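Local coordinates for metagenomic carboxyl esterase MGS0156 (Uncultured organism, PDB 5D8M), which probably hydrolyses carboxylic ester bonds as a carboxyl esterase with an alpha/beta-hydrolase-like fold, at residues A28-G33 / D283-G288; F154-K159 / A179-V184; R244-A249 / T290-P295. All blocks are in the same frame, centred on the assembly; numbering follows the deposited sequence.

How the contacts relate
After an N-terminal helix (10-16) the chain reaches 28-33, which runs into an edge strand of the parallel sheet, and 283-288 comes back to it, so contact 1 closes a loop of some 250 residues. Within that loop, contact 2 pairs neighbouring strands through 154-159 and 179-184, after a short helical excursion. Contact 3 opens at 244-249, once contact 2 is complete, and closes at 290-295; its segments alternate with those of contact 1, so the two cross. Backbone bonds join 178-184 to 244-248 and 290-293 to 31-32, so the three contacts span one sheet from its middle to its edge, contact 1 lying at the lead-in to the edge strand.

Contact 1 (A28-G33 / D283-G288); sequences AGIQDG and DAIIPG
At the edge of the central alpha/beta-hydrolase-like parallel sheet, the lead-in to outermost strand 31-32 lies against 283-288, the loop that leads into the neighbouring strand 290-293. The two segments touch before the regular pairing begins, and by few atoms. Gly288 N donates to Ala28 O at 3.2 Å; the bond is bent at the hydrogen (139°), although the N lies nearly along the C=O axis. Beside it Gly288 CA comes within 3.4 Å of Gly29 O, a CA-H...O contact. Both glycines have positive phi (70° at Gly29, 79° at Gly288), a conformation easiest for a residue without a side chain, and a CB on Gly29 would point at Gly288. Ile286 turns its side chain away, to be buried against Ile188 and Leu239, while its N is bonded to Ser247 OG. The apolar share of the contact falls to Ile30, whose CG1 stands beside its own backbone N and anti to the carbonyl carbon. A beta-branched residue with a longer arm suits this place: CG2 rests on Leu291 of the next strand while the CD1 methyl reaches across to Ile285 CG2 at 4.2 Å. Tightest of all, Ile30 CD1 lies 3.2 Å from Gly288 N.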
loop_
_atom_site.group_PDB
_atom_site.type_symbol
_atom_site.label_atom_id
_atom_site.label_comp_id
_atom_site.label_asym_id
_atom_site.label_seq_id
_atom_site.Cartn_x
_atom_site.Cartn_y
_atom_site.Cartn_z
ATOM N N ALA A 28 13.038 -7.215 13.717
ATOM C CA ALA A 28 12.556 -8.025 12.600
ATOM C C ALA A 28 13.320 -7.716 11.318
ATOM O O ALA A 28 12.789 -7.865 10.211
ATOM C CB ALA A 28 11.069 -7.813 12.395
ATOM N N GLY A 29 14.559 -7.256 11.470
ATOM C CA GLY A 29 15.429 -7.009 10.334
ATOM C C GLY A 29 15.053 -5.831 9.453
ATOM O O GLY A 29 15.391 -5.795 8.277
ATOM N N ILE A 30 14.366 -4.850 10.014
ATOM C CA ILE A 30 13.915 -3.723 9.205
ATOM C C ILE A 30 14.954 -2.627 9.175
ATOM O O ILE A 30 15.418 -2.205 10.230
ATOM C CB ILE A 30 12.594 -3.134 9.729
ATOM C CG1 ILE A 30 11.527 -4.220 9.812
ATOM C CG2 ILE A 30 12.106 -2.008 8.838
ATOM C CD1 ILE A 30 11.278 -4.855 8.522
ATOM N N GLN A 31 15.297 -2.158 7.974
ATOM C CA GLN A 31 16.181 -1.013 7.823
ATOM C C GLN A 31 15.384 0.274 7.971
ATOM O O GLN A 31 14.315 0.419 7.370
ATOM C CB GLN A 31 16.887 -1.028 6.465
ATOM C CG GLN A 31 17.650 -2.295 6.156
ATOM C CD GLN A 31 18.299 -2.249 4.771
ATOM O OE1 GLN A 31 18.526 -1.168 4.197
ATOM N NE2 GLN A 31 18.598 -3.424 4.226
ATOM N N ASP A 32 15.904 1.207 8.762
ATOM C CA ASP A 32 15.197 2.460 9.021
ATOM C C ASP A 32 15.544 3.528 7.979
ATOM O O ASP A 32 16.572 4.164 8.074
ATOM C CB ASP A 32 15.524 2.972 10.430
ATOM C CG ASP A 32 14.531 4.027 10.918
ATOM O OD1 ASP A 32 13.825 4.624 10.070
ATOM O OD2 ASP A 32 14.450 4.251 12.149
ATOM N N GLY A 33 14.685 3.742 6.991
ATOM C CA GLY A 33 14.985 4.753 5.987
ATOM C C GLY A 33 14.136 6.003 6.103
ATOM O O GLY A 33 14.032 6.783 5.134
ATOM N N ASP A 283 1.001 -3.828 11.232
ATOM C CA ASP A 283 0.582 -4.906 10.348
ATOM C C ASP A 283 0.861 -4.568 8.885
ATOM O O ASP A 283 0.434 -5.298 7.989
ATOM C CB ASP A 283 -0.917 -5.180 10.492
ATOM C CG ASP A 283 -1.308 -5.693 11.879
ATOM O OD1 ASP A 283 -0.443 -5.687 12.792
ATOM O OD2 ASP A 283 -2.495 -6.088 12.050
ATOM N N ALA A 284 1.564 -3.464 8.653
ATOM C CA ALA A 284 1.680 -2.908 7.312
ATOM C C ALA A 284 3.126 -2.740 6.888
ATOM O O ALA A 284 3.445 -1.924 5.995
ATOM C CB ALA A 284 0.943 -1.546 7.231
ATOM N N ILE A 285 4.007 -3.501 7.531
ATOM C CA ILE A 285 5.414 -3.390 7.237
ATOM C C ILE A 285 5.978 -4.745 6.838
ATOM O O ILE A 285 5.880 -5.723 7.592
ATOM C CB ILE A 285 6.171 -2.808 8.445
ATOM C CG1 ILE A 285 5.626 -1.389 8.729
ATOM C CG2 ILE A 285 7.690 -2.764 8.157
ATOM C CD1 ILE A 285 6.033 -0.819 10.078
ATOM N N ILE A 286 6.560 -4.800 5.644
ATOM C CA ILE A 286 7.183 -6.026 5.152
ATOM C C ILE A 286 8.463 -6.337 5.946
ATOM O O ILE A 286 9.413 -5.553 5.933
ATOM C CB ILE A 286 7.518 -5.914 3.645
ATOM C CG1 ILE A 286 6.242 -5.592 2.829
ATOM C CG2 ILE A 286 8.278 -7.174 3.168
ATOM C CD1 ILE A 286 6.506 -5.261 1.295
ATOM N N PRO A 287 8.492 -7.491 6.639
ATOM C CA PRO A 287 9.673 -7.801 7.452
ATOM C C PRO A 287 10.913 -8.004 6.569
ATOM O O PRO A 287 10.783 -8.480 5.438
ATOM C CB PRO A 287 9.275 -9.088 8.199
ATOM C CG PRO A 287 8.187 -9.700 7.377
ATOM C CD PRO A 287 7.444 -8.524 6.748
ATOM N N GLY A 288 12.078 -7.601 7.068
ATOM C CA GLY A 288 13.325 -7.697 6.318
ATOM C C GLY A 288 13.492 -6.584 5.287
ATOM O O GLY A 288 14.496 -6.536 4.584
#

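Contact 2 (F154-K159 / A179-V184); sequences FVTHSK and AAVVSV
Two adjacent parallel strands of a beta-alpha-beta unit meet here, tightly along their length and loosely toward Ser158. The tight part centres on Val182 O, which accepts twice from Thr156: from N at 2.9 Å, nearly along the C=O axis, and from OG1 at 3.0 Å, above the carbonyl plane. Threonine suits the place because OG1, in the crowded position between backbone N and carbonyl carbon (chi1 65°), can turn back onto the partner strand. On the other face of the sheet the beta-branched Val155 and Val184 cross obliquely, CG1 to CG2 at 4.0 Å. The loose end is Ser158, partly exposed, whose N makes a weak bond to Val184 O at 3.4 Å. Its phi of 57° and psi of -126°, with OG weakly bonded to His299 NE2, are consistent with a nucleophile elbow. His157 turns a ring edge to the same carbonyl, CD2 to Val184 O at 3.2 Å, while its NE2 is held by His299 O. Helix 159-170 covers the Thr156 and Val181 face, helix 132-143 packs on Phe154, and strands 87-92 and 244-248 extend the sheet on either side.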
loop_
_atom_site.group_PDB
_atom_site.type_symbol
_atom_site.label_atom_id
_atom_site.label_comp_id
_atom_site.label_asym_id
_atom_site.label_seq_id
_atom_site.Cartn_x
_atom_site.Cartn_y
_atom_site.Cartn_z
ATOM N N PHE A 154 7.379 -2.489 -8.145
ATOM C CA PHE A 154 5.973 -2.527 -7.758
ATOM C C PHE A 154 5.702 -1.439 -6.731
ATOM O O PHE A 154 6.500 -1.239 -5.813
ATOM C CB PHE A 154 5.586 -3.888 -7.161
ATOM C CG PHE A 154 5.486 -5.002 -8.183
ATOM C CD1 PHE A 154 4.359 -5.127 -8.974
ATOM C CD2 PHE A 154 6.522 -5.922 -8.343
ATOM C CE1 PHE A 154 4.240 -6.151 -9.915
ATOM C CE2 PHE A 154 6.412 -6.956 -9.284
ATOM C CZ PHE A 154 5.259 -7.072 -10.066
ATOM N N VAL A 155 4.591 -0.729 -6.918
ATOM C CA VAL A 155 4.065 0.164 -5.903
ATOM C C VAL A 155 2.636 -0.264 -5.657
ATOM O O VAL A 155 1.801 -0.205 -6.563
ATOM C CB VAL A 155 4.117 1.636 -6.327
ATOM C CG1 VAL A 155 3.585 2.517 -5.211
ATOM C CG2 VAL A 155 5.570 2.025 -6.667
ATOM N N THR A 156 2.383 -0.765 -4.454
ATOM C CA THR A 156 1.177 -1.520 -4.183
ATOM C C THR A 156 0.401 -0.850 -3.074
ATOM O O THR A 156 0.988 -0.133 -2.258
ATOM C CB THR A 156 1.530 -2.993 -3.784
ATOM O OG1 THR A 156 2.261 -3.013 -2.544
ATOM C CG2 THR A 156 2.434 -3.637 -4.828
ATOM N N HIS A 157 -0.912 -1.086 -3.033
ATOM C CA HIS A 157 -1.758 -0.514 -1.994
ATOM C C HIS A 157 -2.635 -1.617 -1.399
ATOM O O HIS A 157 -3.193 -2.450 -2.135
ATOM C CB HIS A 157 -2.626 0.625 -2.575
ATOM C CG HIS A 157 -3.568 1.254 -1.586
ATOM N ND1 HIS A 157 -4.933 1.274 -1.772
ATOM C CD2 HIS A 157 -3.337 1.899 -0.418
ATOM C CE1 HIS A 157 -5.504 1.912 -0.767
ATOM N NE2 HIS A 157 -4.558 2.308 0.066
ATOM N N SER A 158 -2.724 -1.625 -0.069
ATOM C CA SER A 158 -3.657 -2.508 0.615
ATOM C C SER A 158 -3.431 -3.989 0.261
ATOM O O SER A 158 -2.333 -4.518 0.356
ATOM C CB SER A 158 -5.079 -2.076 0.264
ATOM O OG SER A 158 -6.046 -2.728 1.064
ATOM N N LYS A 159 -4.495 -4.645 -0.194
ATOM C CA LYS A 159 -4.390 -6.056 -0.582
ATOM C C LYS A 159 -3.435 -6.279 -1.776
ATOM O O LYS A 159 -2.910 -7.387 -1.986
ATOM C CB LYS A 159 -5.788 -6.615 -0.902
ATOM C CG LYS A 159 -5.793 -8.124 -1.224
ATOM C CD LYS A 159 -7.211 -8.687 -1.291
ATOM C CE LYS A 159 -7.232 -10.023 -2.038
ATOM N NZ LYS A 159 -6.889 -9.816 -3.509
ATOM N N ALA A 179 12.829 -5.769 -9.430
ATOM C CA ALA A 179 13.857 -5.121 -8.607
ATOM C C ALA A 179 13.374 -4.779 -7.183
ATOM O O ALA A 179 14.131 -4.884 -6.214
ATOM C CB ALA A 179 14.368 -3.874 -9.280
ATOM N N ALA A 180 12.126 -4.365 -7.055
ATOM C CA ALA A 180 11.671 -3.830 -5.777
ATOM C C ALA A 180 10.173 -3.918 -5.617
ATOM O O ALA A 180 9.429 -3.875 -6.612
ATOM C CB ALA A 180 12.127 -2.375 -5.630
ATOM N N VAL A 181 9.733 -4.056 -4.362
ATOM C CA VAL A 181 8.321 -3.914 -4.006
ATOM C C VAL A 181 8.163 -2.861 -2.953
ATOM O O VAL A 181 8.778 -2.957 -1.901
ATOM C CB VAL A 181 7.714 -5.200 -3.436
ATOM C CG1 VAL A 181 6.247 -4.948 -3.036
ATOM C CG2 VAL A 181 7.845 -6.347 -4.449
ATOM N N VAL A 182 7.318 -1.875 -3.227
ATOM C CA VAL A 182 6.978 -0.865 -2.251
ATOM C C VAL A 182 5.544 -1.068 -1.817
ATOM O O VAL A 182 4.633 -1.111 -2.640
ATOM C CB VAL A 182 7.126 0.549 -2.823
ATOM C CG1 VAL A 182 6.788 1.567 -1.738
ATOM C CG2 VAL A 182 8.551 0.744 -3.346
ATOM N N SER A 183 5.357 -1.220 -0.519
ATOM C CA SER A 183 4.047 -1.358 0.074
ATOM C C SER A 183 3.561 -0.003 0.605
ATOM O O SER A 183 4.244 0.617 1.432
ATOM C CB SER A 183 4.135 -2.393 1.226
ATOM O OG SER A 183 2.863 -2.684 1.765
ATOM N N VAL A 184 2.392 0.438 0.155
ATOM C CA VAL A 184 1.753 1.645 0.651
ATOM C C VAL A 184 0.438 1.280 1.352
ATOM O O VAL A 184 -0.530 0.888 0.694
ATOM C CB VAL A 184 1.466 2.643 -0.503
ATOM C CG1 VAL A 184 0.925 3.949 0.033
ATOM C CG2 VAL A 184 2.756 2.873 -1.351
#

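Contact 3 (R244-A249 / T290-P295); sequences RYYSLA and TLLGYP
Tyr246 stands beside Thr290 on the paired strands, both side chains pointing the same way. Its CB rests on Leu292 CD1 at 3.9 Å. With CG anti to the carbonyl carbon, the ring swings alongside Thr290, and CD2 meets Thr290 CB at 3.6 Å; CE2 passes the same carbon more distantly, and across the ring CE1 touches Ala180 CB of the next strand. At the tip, OH is hydrogen-bonded to Asp338 OD2 at the end of helix 324-338. A tyrosine fits because its ring fills an apolar layer while its hydroxyl reaches a carboxylate on the helix; an alanine here would remove ring and hydroxyl, and would probably loosen that helix against the sheet. These strands, 244-248 and 290-293, belong to the parallel sheet of the alpha/beta-hydrolase-like fold, and their backbones pair regularly at first: Thr290 N donates to Tyr245 O at 2.8 Å, then Ser247 N to Thr290 O and Leu292 N to Ser247 O, both at 2.9 Å. One water donates to Tyr245 O and is bonded to Thr290 OG1; a second links Thr290 O with Ser247 OG, itself bonded to Ile286 N. Then the register slips by one residue, so that Ala249 N donates to Gly293 O at 3.0 Å rather than to Leu292 O. Gly293 suits the slip, since at its backbone angles a CB would be jammed against the preceding carbonyl O. Leu248 CD2 packs on Leu292 CB at 3.6 Å and reaches Pro295 CD. Beyond it Ala249 O, buried without a hydrogen-bonding partner, lies 3.1 Å from Tyr294 CA.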
loop_
_atom_site.group_PDB
_atom_site.type_symbol
_atom_site.label_atom_id
_atom_site.label_comp_id
_atom_site.label_asym_id
_atom_site.label_seq_id
_atom_site.Cartn_x
_atom_site.Cartn_y
_atom_site.Cartn_z
ATOM N N ARG A 244 14.151 -6.065 -3.389
ATOM C CA ARG A 244 14.178 -5.174 -2.230
ATOM C C ARG A 244 12.758 -4.770 -1.829
ATOM O O ARG A 244 11.934 -4.478 -2.690
ATOM C CB ARG A 244 15.008 -3.940 -2.527
ATOM C CG ARG A 244 16.377 -4.264 -3.106
ATOM C CD ARG A 244 17.418 -4.378 -2.047
ATOM N NE ARG A 244 18.203 -3.147 -1.990
ATOM C CZ ARG A 244 19.269 -2.889 -2.748
ATOM N NH1 ARG A 244 19.713 -3.784 -3.630
ATOM N NH2 ARG A 244 19.894 -1.728 -2.614
ATOM N N TYR A 245 12.482 -4.735 -0.527
ATOM C CA TYR A 245 11.146 -4.400 -0.045
ATOM C C TYR A 245 11.165 -3.095 0.738
ATOM O O TYR A 245 12.116 -2.811 1.484
ATOM C CB TYR A 245 10.590 -5.546 0.816
ATOM C CG TYR A 245 10.638 -6.866 0.082
ATOM C CD1 TYR A 245 9.629 -7.230 -0.798
ATOM C CD2 TYR A 245 11.712 -7.733 0.238
ATOM C CE1 TYR A 245 9.684 -8.425 -1.492
ATOM C CE2 TYR A 245 11.775 -8.929 -0.450
ATOM C CZ TYR A 245 10.761 -9.273 -1.314
ATOM O OH TYR A 245 10.830 -10.486 -1.999
ATOM N N TYR A 246 10.113 -2.307 0.556
ATOM C CA TYR A 246 9.988 -1.014 1.204
ATOM C C TYR A 246 8.560 -0.833 1.663
ATOM O O TYR A 246 7.632 -1.258 0.968
ATOM C CB TYR A 246 10.368 0.132 0.250
ATOM C CG TYR A 246 11.700 -0.054 -0.463
ATOM C CD1 TYR A 246 11.782 -0.802 -1.632
ATOM C CD2 TYR A 246 12.858 0.551 0.016
ATOM C CE1 TYR A 246 13.005 -0.966 -2.306
ATOM C CE2 TYR A 246 14.074 0.402 -0.645
ATOM C CZ TYR A 246 14.137 -0.362 -1.800
ATOM O OH TYR A 246 15.313 -0.500 -2.462
ATOM N N SER A 247 8.361 -0.182 2.808
ATOM C CA SER A 247 6.998 -0.040 3.318
ATOM C C SER A 247 6.736 1.364 3.856
ATOM O O SER A 247 7.601 1.964 4.530
ATOM C CB SER A 247 6.729 -1.068 4.434
ATOM O OG SER A 247 6.932 -2.408 3.978
ATOM N N LEU A 248 5.529 1.842 3.563
ATOM C CA LEU A 248 4.932 3.037 4.145
ATOM C C LEU A 248 3.676 2.599 4.873
ATOM O O LEU A 248 2.864 1.875 4.304
ATOM C CB LEU A 248 4.590 4.063 3.069
ATOM C CG LEU A 248 5.793 4.744 2.420
ATOM C CD1 LEU A 248 5.394 5.229 1.022
ATOM C CD2 LEU A 248 6.245 5.929 3.259
ATOM N N ALA A 249 3.540 2.997 6.136
ATOM C CA ALA A 249 2.345 2.671 6.897
ATOM C C ALA A 249 1.580 3.943 7.291
ATOM O O ALA A 249 2.056 4.735 8.096
ATOM C CB ALA A 249 2.717 1.854 8.135
ATOM N N THR A 290 12.782 -2.196 4.132
ATOM C CA THR A 290 13.102 -0.846 4.569
ATOM C C THR A 290 11.825 -0.132 4.977
ATOM O O THR A 290 10.864 -0.160 4.245
ATOM C CB THR A 290 13.807 -0.046 3.452
ATOM O OG1 THR A 290 15.117 -0.565 3.289
ATOM C CG2 THR A 290 13.901 1.461 3.788
ATOM N N LEU A 291 11.819 0.486 6.157
ATOM C CA LEU A 291 10.701 1.337 6.569
ATOM C C LEU A 291 10.942 2.767 6.082
ATOM O O LEU A 291 11.933 3.401 6.469
ATOM C CB LEU A 291 10.530 1.323 8.092
ATOM C CG LEU A 291 9.481 2.276 8.677
ATOM C CD1 LEU A 291 8.074 1.962 8.145
ATOM C CD2 LEU A 291 9.540 2.174 10.206
ATOM N N LEU A 292 10.047 3.251 5.230
ATOM C CA LEU A 292 10.166 4.575 4.675
ATOM C C LEU A 292 9.450 5.598 5.554
ATOM O O LEU A 292 9.806 6.768 5.538
ATOM C CB LEU A 292 9.592 4.629 3.248
ATOM C CG LEU A 292 10.236 3.721 2.216
ATOM C CD1 LEU A 292 9.524 3.911 0.883
ATOM C CD2 LEU A 292 11.723 4.024 2.113
ATOM N N GLY A 293 8.435 5.175 6.304
ATOM C CA GLY A 293 7.754 6.102 7.183
ATOM C C GLY A 293 6.256 5.955 7.264
ATOM O O GLY A 293 5.664 4.917 6.904
ATOM N N TYR A 294 5.639 7.012 7.771
ATOM C CA TYR A 294 4.227 6.979 8.137
ATOM C C TYR A 294 3.479 8.190 7.577
ATOM O O TYR A 294 3.399 9.214 8.235
ATOM C CB TYR A 294 4.073 6.925 9.668
ATOM C CG TYR A 294 4.761 5.737 10.334
ATOM C CD1 TYR A 294 6.118 5.792 10.670
ATOM C CD2 TYR A 294 4.062 4.556 10.607
ATOM C CE1 TYR A 294 6.756 4.722 11.266
ATOM C CE2 TYR A 294 4.710 3.459 11.221
ATOM C CZ TYR A 294 6.049 3.562 11.540
ATOM O OH TYR A 294 6.710 2.526 12.138
ATOM N N PRO A 295 2.944 8.068 6.350
ATOM C CA PRO A 295 2.125 9.138 5.774
ATOM C C PRO A 295 0.982 9.522 6.683
ATOM O O PRO A 295 0.295 8.646 7.182
ATOM C CB PRO A 295 1.586 8.522 4.491
ATOM C CG PRO A 295 2.613 7.474 4.123
ATOM C CD PRO A 295 3.056 6.905 5.443
HETATM O O HOH W 1 14.925 -2.822 1.347
HETATM O O HOH W 2 9.554 -3.115 4.323
#